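Local structure of techylectin-5A (Tachypleus tridentatus, 1JC9) at residues D144-D147 and D151-Y154; W214-D217 and S222-N225. The protein recognises acetyl-bearing groups on cell surfaces and agglutinates bacteria and human erythrocytes as a lectin of horseshoe crab innate immunity. All coordinates share one frame; numbering follows the deposited sequence.

Interaction 1. Residues D144-D147 and D151-Y154; sequences DLKD and DTRY
The carbonyl oxygen of Arg153 is gripped by two donors: Leu145 N at 2.9 Å and a water. That water also donates to Asp144 OD1, at 2.7 Å, and so links the Asp144 carboxylate to the opposite backbone, while Asp144 OD2 makes a salt bridge to Lys258. The return bond of the pair, Arg153 N to Leu145 O (3.0 Å), reaches its acceptor with the donor tilted 27° from the carbonyl plane. Thr152 CA lies 3.2 Å from the same Leu145 O in a CA-H...O contact. Leu145 and Arg153 are thus the hydrogen-bonded pair of an antiparallel hairpin, flanked by the non-hydrogen-bonded pairs Asp144-Tyr154 and Lys146-Thr152. On the face of these flanking pairs, the Lys146 methylenes run alongside Thr152 CG2, CG coming within 3.9 Å, an apolar use of a long chain and a beta-branched residue. Leu145 points to the other face, where an apolar side chain suits its packing against Trp245, Leu252 and Val255. Nearer the turn, Asp147 N donates to Asp151 O, and Asp151 N returns a bond to Asp147 OD1 (3.1 Å) from above the carboxylate plane. A chi1 of 66° folds the Asp147 carboxylate back to that N-H; its other oxygen pairs with Lys246. Arg153 NH1 makes a salt bridge to Asp151 OD2 (2.7 Å) and a hydrogen bond to Thr152 O, which pins the guanidinium beside its own strand.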
ATOM      1  N   ASP A 144      -6.184  -6.200  -1.514  1.00 21.06           N
ATOM      2  CA  ASP A 144      -7.574  -6.605  -1.393  1.00 21.98           C
ATOM      3  C   ASP A 144      -8.409  -5.428  -1.875  1.00 22.68           C
ATOM      4  O   ASP A 144      -8.349  -4.339  -1.304  1.00 23.54           O
ATOM      5  CB  ASP A 144      -7.921  -6.968   0.054  1.00 21.71           C
ATOM      6  CG  ASP A 144      -7.466  -8.369   0.420  1.00 24.48           C
ATOM      7  OD1 ASP A 144      -7.755  -9.305  -0.352  1.00 26.12           O
ATOM      8  OD2 ASP A 144      -6.823  -8.545   1.473  1.00 25.80           O
ATOM      9  N   LEU A 145      -9.180  -5.654  -2.934  1.00 22.46           N
ATOM     10  CA  LEU A 145     -10.002  -4.609  -3.538  1.00 24.24           C
ATOM     11  C   LEU A 145     -11.494  -4.944  -3.506  1.00 25.44           C
ATOM     12  O   LEU A 145     -11.888  -6.103  -3.657  1.00 24.72           O
ATOM     13  CB  LEU A 145      -9.568  -4.411  -4.994  1.00 22.45           C
ATOM     14  CG  LEU A 145      -8.062  -4.509  -5.263  1.00 23.50           C
ATOM     15  CD1 LEU A 145      -7.818  -4.648  -6.757  1.00 24.60           C
ATOM     16  CD2 LEU A 145      -7.353  -3.276  -4.707  1.00 22.73           C
ATOM     17  N   LYS A 146     -12.321  -3.921  -3.332  1.00 26.63           N
ATOM     18  CA  LYS A 146     -13.767  -4.105  -3.291  1.00 28.97           C
ATOM     19  C   LYS A 146     -14.458  -2.931  -3.982  1.00 29.03           C
ATOM     20  O   LYS A 146     -14.058  -1.781  -3.794  1.00 28.86           O
ATOM     21  CB  LYS A 146     -14.236  -4.198  -1.833  1.00 30.39           C
ATOM     22  CG  LYS A 146     -15.741  -4.363  -1.673  1.00 35.31           C
ATOM     23  CD  LYS A 146     -16.180  -4.258  -0.217  1.00 38.48           C
ATOM     24  CE  LYS A 146     -15.612  -5.383   0.631  1.00 41.61           C
ATOM     25  NZ  LYS A 146     -16.059  -5.275   2.051  1.00 45.87           N
ATOM     26  N   ASP A 147     -15.484  -3.211  -4.787  1.00 29.82           N
ATOM     27  CA  ASP A 147     -16.203  -2.134  -5.463  1.00 30.11           C
ATOM     28  C   ASP A 147     -17.483  -1.783  -4.707  1.00 32.26           C
ATOM     29  O   ASP A 147     -17.741  -2.333  -3.635  1.00 31.81           O
ATOM     30  CB  ASP A 147     -16.521  -2.496  -6.923  1.00 29.36           C
ATOM     31  CG  ASP A 147     -17.499  -3.650  -7.055  1.00 29.30           C
ATOM     32  OD1 ASP A 147     -18.305  -3.879  -6.130  1.00 28.50           O
ATOM     33  OD2 ASP A 147     -17.471  -4.319  -8.107  1.00 28.78           O
ATOM     34  N   ASP A 151     -18.461  -6.447  -4.428  1.00 34.80           N
ATOM     35  CA  ASP A 151     -17.757  -7.549  -5.073  1.00 33.00           C
ATOM     36  C   ASP A 151     -16.269  -7.353  -4.748  1.00 30.95           C
ATOM     37  O   ASP A 151     -15.840  -6.234  -4.455  1.00 29.49           O
ATOM     38  CB  ASP A 151     -18.001  -7.517  -6.586  1.00 34.04           C
ATOM     39  CG  ASP A 151     -17.440  -8.738  -7.295  1.00 37.05           C
ATOM     40  OD1 ASP A 151     -17.337  -9.809  -6.656  1.00 39.32           O
ATOM     41  OD2 ASP A 151     -17.115  -8.632  -8.497  1.00 40.20           O
ATOM     42  N   THR A 152     -15.481  -8.424  -4.792  1.00 29.48           N
ATOM     43  CA  THR A 152     -14.063  -8.311  -4.458  1.00 28.69           C
ATOM     44  C   THR A 152     -13.100  -9.039  -5.388  1.00 27.03           C
ATOM     45  O   THR A 152     -13.465  -9.992  -6.070  1.00 28.81           O
ATOM     46  CB  THR A 152     -13.791  -8.828  -3.035  1.00 28.27           C
ATOM     47  OG1 THR A 152     -14.058 -10.234  -2.983  1.00 30.22           O
ATOM     48  CG2 THR A 152     -14.677  -8.122  -2.027  1.00 28.77           C
ATOM     49  N   ARG A 153     -11.858  -8.566  -5.395  1.00 25.21           N
ATOM     50  CA  ARG A 153     -10.785  -9.149  -6.194  1.00 22.32           C
ATOM     51  C   ARG A 153      -9.512  -8.975  -5.371  1.00 21.76           C
ATOM     52  O   ARG A 153      -9.467  -8.146  -4.465  1.00 21.84           O
ATOM     53  CB  ARG A 153     -10.637  -8.412  -7.527  1.00 23.97           C
ATOM     54  CG  ARG A 153     -11.820  -8.559  -8.479  1.00 25.80           C
ATOM     55  CD  ARG A 153     -11.906  -9.958  -9.091  1.00 29.37           C
ATOM     56  NE  ARG A 153     -12.896 -10.008 -10.167  1.00 30.34           N
ATOM     57  CZ  ARG A 153     -14.213  -9.983  -9.983  1.00 32.85           C
ATOM     58  NH1 ARG A 153     -14.721  -9.919  -8.757  1.00 32.45           N
ATOM     59  NH2 ARG A 153     -15.028  -9.998 -11.032  1.00 34.49           N
ATOM     60  N   TYR A 154      -8.486  -9.763  -5.669  1.00 21.06           N
ATOM     61  CA  TYR A 154      -7.226  -9.656  -4.950  1.00 20.01           C
ATOM     62  C   TYR A 154      -6.084  -9.915  -5.918  1.00 20.61           C
ATOM     63  O   TYR A 154      -6.283 -10.484  -6.996  1.00 19.72           O
ATOM     64  CB  TYR A 154      -7.159 -10.670  -3.793  1.00 19.87           C
ATOM     65  CG  TYR A 154      -6.946 -12.097  -4.247  1.00 22.32           C
ATOM     66  CD1 TYR A 154      -7.974 -12.819  -4.851  1.00 23.33           C
ATOM     67  CD2 TYR A 154      -5.696 -12.703  -4.140  1.00 23.95           C
ATOM     68  CE1 TYR A 154      -7.759 -14.111  -5.345  1.00 23.18           C
ATOM     69  CE2 TYR A 154      -5.468 -13.993  -4.632  1.00 24.31           C
ATOM     70  CZ  TYR A 154      -6.506 -14.689  -5.235  1.00 25.06           C
ATOM     71  OH  TYR A 154      -6.282 -15.954  -5.740  1.00 25.69           O
TER
HETATM   72  O   HOH W   1     -10.220  -9.128  -1.513  1.00 39.25           O

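Interaction 2. Residues W214-D217 and S222-N225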
ATOM      1  N   TRP A 214       3.094   7.624  -5.053  1.00 19.73           N
ATOM      2  CA  TRP A 214       3.137   6.276  -5.606  1.00 18.52           C
ATOM      3  C   TRP A 214       4.413   6.086  -6.413  1.00 19.23           C
ATOM      4  O   TRP A 214       5.154   7.044  -6.649  1.00 18.63           O
ATOM      5  CB  TRP A 214       1.910   6.113  -6.514  1.00 17.88           C
ATOM      6  CG  TRP A 214       1.467   4.705  -6.804  1.00 20.45           C
ATOM      7  CD1 TRP A 214       1.493   4.069  -8.017  1.00 20.58           C
ATOM      8  CD2 TRP A 214       0.867   3.787  -5.884  1.00 18.52           C
ATOM      9  NE1 TRP A 214       0.941   2.814  -7.906  1.00 21.10           N
ATOM     10  CE2 TRP A 214       0.548   2.615  -6.608  1.00 19.03           C
ATOM     11  CE3 TRP A 214       0.564   3.842  -4.516  1.00 18.30           C
ATOM     12  CZ2 TRP A 214      -0.059   1.506  -6.010  1.00 18.70           C
ATOM     13  CZ3 TRP A 214      -0.040   2.736  -3.921  1.00 18.92           C
ATOM     14  CH2 TRP A 214      -0.344   1.586  -4.669  1.00 18.17           C
ATOM     15  N   TRP A 215       4.668   4.849  -6.832  1.00 19.47           N
ATOM     16  CA  TRP A 215       5.840   4.538  -7.646  1.00 19.24           C
ATOM     17  C   TRP A 215       5.424   4.758  -9.102  1.00 20.46           C
ATOM     18  O   TRP A 215       5.379   3.823  -9.903  1.00 21.30           O
ATOM     19  CB  TRP A 215       6.265   3.081  -7.424  1.00 19.75           C
ATOM     20  CG  TRP A 215       6.702   2.784  -6.013  1.00 20.14           C
ATOM     21  CD1 TRP A 215       7.956   2.944  -5.488  1.00 18.49           C
ATOM     22  CD2 TRP A 215       5.871   2.326  -4.934  1.00 19.44           C
ATOM     23  NE1 TRP A 215       7.956   2.615  -4.153  1.00 19.10           N
ATOM     24  CE2 TRP A 215       6.691   2.233  -3.786  1.00 19.02           C
ATOM     25  CE3 TRP A 215       4.515   1.987  -4.827  1.00 18.54           C
ATOM     26  CZ2 TRP A 215       6.199   1.814  -2.544  1.00 18.93           C
ATOM     27  CZ3 TRP A 215       4.023   1.572  -3.591  1.00 18.76           C
ATOM     28  CH2 TRP A 215       4.867   1.489  -2.466  1.00 21.10           C
ATOM     29  N   TYR A 216       5.112   6.005  -9.428  1.00 20.71           N
ATOM     30  CA  TYR A 216       4.668   6.376 -10.765  1.00 22.61           C
ATOM     31  C   TYR A 216       5.662   6.102 -11.885  1.00 24.60           C
ATOM     32  O   TYR A 216       6.874   6.268 -11.719  1.00 25.13           O
ATOM     33  CB  TYR A 216       4.281   7.855 -10.791  1.00 20.38           C
ATOM     34  CG  TYR A 216       3.015   8.177 -10.030  1.00 20.91           C
ATOM     35  CD1 TYR A 216       1.786   7.650 -10.433  1.00 19.51           C
ATOM     36  CD2 TYR A 216       3.035   9.033  -8.928  1.00 18.87           C
ATOM     37  CE1 TYR A 216       0.608   7.970  -9.765  1.00 18.39           C
ATOM     38  CE2 TYR A 216       1.860   9.360  -8.249  1.00 17.97           C
ATOM     39  CZ  TYR A 216       0.652   8.823  -8.680  1.00 18.45           C
ATOM     40  OH  TYR A 216      -0.518   9.147  -8.036  1.00 19.21           O
ATOM     41  N   ASP A 217       5.121   5.689 -13.028  1.00 26.38           N
ATOM     42  CA  ASP A 217       5.903   5.388 -14.223  1.00 30.44           C
ATOM     43  C   ASP A 217       5.599   6.443 -15.287  1.00 30.66           C
ATOM     44  O   ASP A 217       6.238   7.494 -15.322  1.00 31.36           O
ATOM     45  CB  ASP A 217       5.533   4.000 -14.756  1.00 34.44           C
ATOM     46  CG  ASP A 217       6.344   3.606 -15.975  1.00 41.14           C
ATOM     47  OD1 ASP A 217       6.037   2.548 -16.571  1.00 45.34           O
ATOM     48  OD2 ASP A 217       7.289   4.345 -16.335  1.00 42.75           O
ATOM     49  N   SER A 222      -2.283   1.463 -11.595  1.00 19.97           N
ATOM     50  CA  SER A 222      -2.898   1.371 -10.264  1.00 19.41           C
ATOM     51  C   SER A 222      -2.556   2.679  -9.550  1.00 19.44           C
ATOM     52  O   SER A 222      -1.447   3.191  -9.688  1.00 18.91           O
ATOM     53  CB  SER A 222      -2.378   0.155  -9.479  1.00 19.33           C
ATOM     54  OG  SER A 222      -0.970   0.149  -9.362  1.00 20.98           O
ATOM     55  N   ASN A 223      -3.506   3.222  -8.792  1.00 19.42           N
ATOM     56  CA  ASN A 223      -3.302   4.506  -8.120  1.00 19.45           C
ATOM     57  C   ASN A 223      -4.054   4.517  -6.790  1.00 19.16           C
ATOM     58  O   ASN A 223      -4.843   5.420  -6.519  1.00 20.83           O
ATOM     59  CB  ASN A 223      -3.823   5.616  -9.053  1.00 20.02           C
ATOM     60  CG  ASN A 223      -3.432   7.013  -8.607  1.00 18.19           C
ATOM     61  OD1 ASN A 223      -2.272   7.279  -8.298  1.00 22.34           O
ATOM     62  ND2 ASN A 223      -4.399   7.921  -8.600  1.00 19.98           N
ATOM     63  N   LEU A 224      -3.785   3.519  -5.955  1.00 19.15           N
ATOM     64  CA  LEU A 224      -4.465   3.366  -4.671  1.00 19.28           C
ATOM     65  C   LEU A 224      -4.382   4.517  -3.675  1.00 19.43           C
ATOM     66  O   LEU A 224      -5.212   4.609  -2.767  1.00 18.13           O
ATOM     67  CB  LEU A 224      -4.020   2.055  -4.020  1.00 20.17           C
ATOM     68  CG  LEU A 224      -4.830   0.817  -4.441  1.00 24.58           C
ATOM     69  CD1 LEU A 224      -5.241   0.889  -5.905  1.00 24.59           C
ATOM     70  CD2 LEU A 224      -4.017  -0.431  -4.167  1.00 24.61           C
ATOM     71  N   ASN A 225      -3.393   5.394  -3.831  1.00 19.19           N
ATOM     72  CA  ASN A 225      -3.286   6.540  -2.935  1.00 19.79           C
ATOM     73  C   ASN A 225      -3.880   7.786  -3.592  1.00 20.44           C
ATOM     74  O   ASN A 225      -3.580   8.909  -3.187  1.00 21.05           O
ATOM     75  CB  ASN A 225      -1.829   6.812  -2.551  1.00 17.98           C
ATOM     76  CG  ASN A 225      -1.280   5.780  -1.583  1.00 20.32           C
ATOM     77  OD1 ASN A 225      -2.035   5.132  -0.854  1.00 19.92           O
ATOM     78  ND2 ASN A 225       0.040   5.635  -1.556  1.00 20.84           N
TER
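Trp214 lays its indole against Ser222, Leu224 and Asn225. Leu224 N lies over one face, offset toward the rim, and Leu224 CB packs 3.8 Å from Trp214 CH2. Asn225 meets the ring's edge instead: ND2 comes in the indole plane to 3.5 Å from Trp214 CE3, the amide standing almost perpendicular (87°) to the ring while this nitrogen donates to Gly213 O. Over the other face of the Trp214 indole comes the edge of Trp215, with Trp215 CE3 above the centre. A chi1 of -159° holds the Trp214 ring anti to the backbone N and extends it toward residues 222-225. Trp214 CB, in turn, lies 3.6 Å above the centre of the Tyr216 ring. Tyr216 OH donates to Asn223 OD1 at 2.6 Å, in the carbonyl plane; a phenol and an amide can make this bond deep in the protein. Asn223 ND2 is satisfied by Tyr210 O and Gly239 O, so the amide bridges three parts of the chain near Tyr210 and His220, both implicated in ligand binding. The contact lies between helix 206-210, against which Tyr216 packs, and strand 250-261, where Trp214 and Leu224 touch Met257; Asn225 reaches Trp124 of strand 123-124.

In the fold
From the N terminus, interaction 1 comes first: strand 139-146 runs through residues 147-151 into strand 152-162, closing a tight hairpin. The chain then passes strands 171-172 and 176-178 and helix 206-210 before interaction 2 closes a second short loop, with four residues between 214-217 and 222-225. The two are in series, neither enclosing nor crossing the other, and their centres lie about 18 Å apart. Strand 250-261 connects them, pairing with strand 139-146 and packing against Trp214 and Leu224. Interaction 1 belongs to the antiparallel sheet of the fibrinogen C-terminal domain, away from the binding sites, whereas interaction 2 ties two parts of the loop between helix 206-210 and strand 231-232, beside the acetyl-sugar pocket.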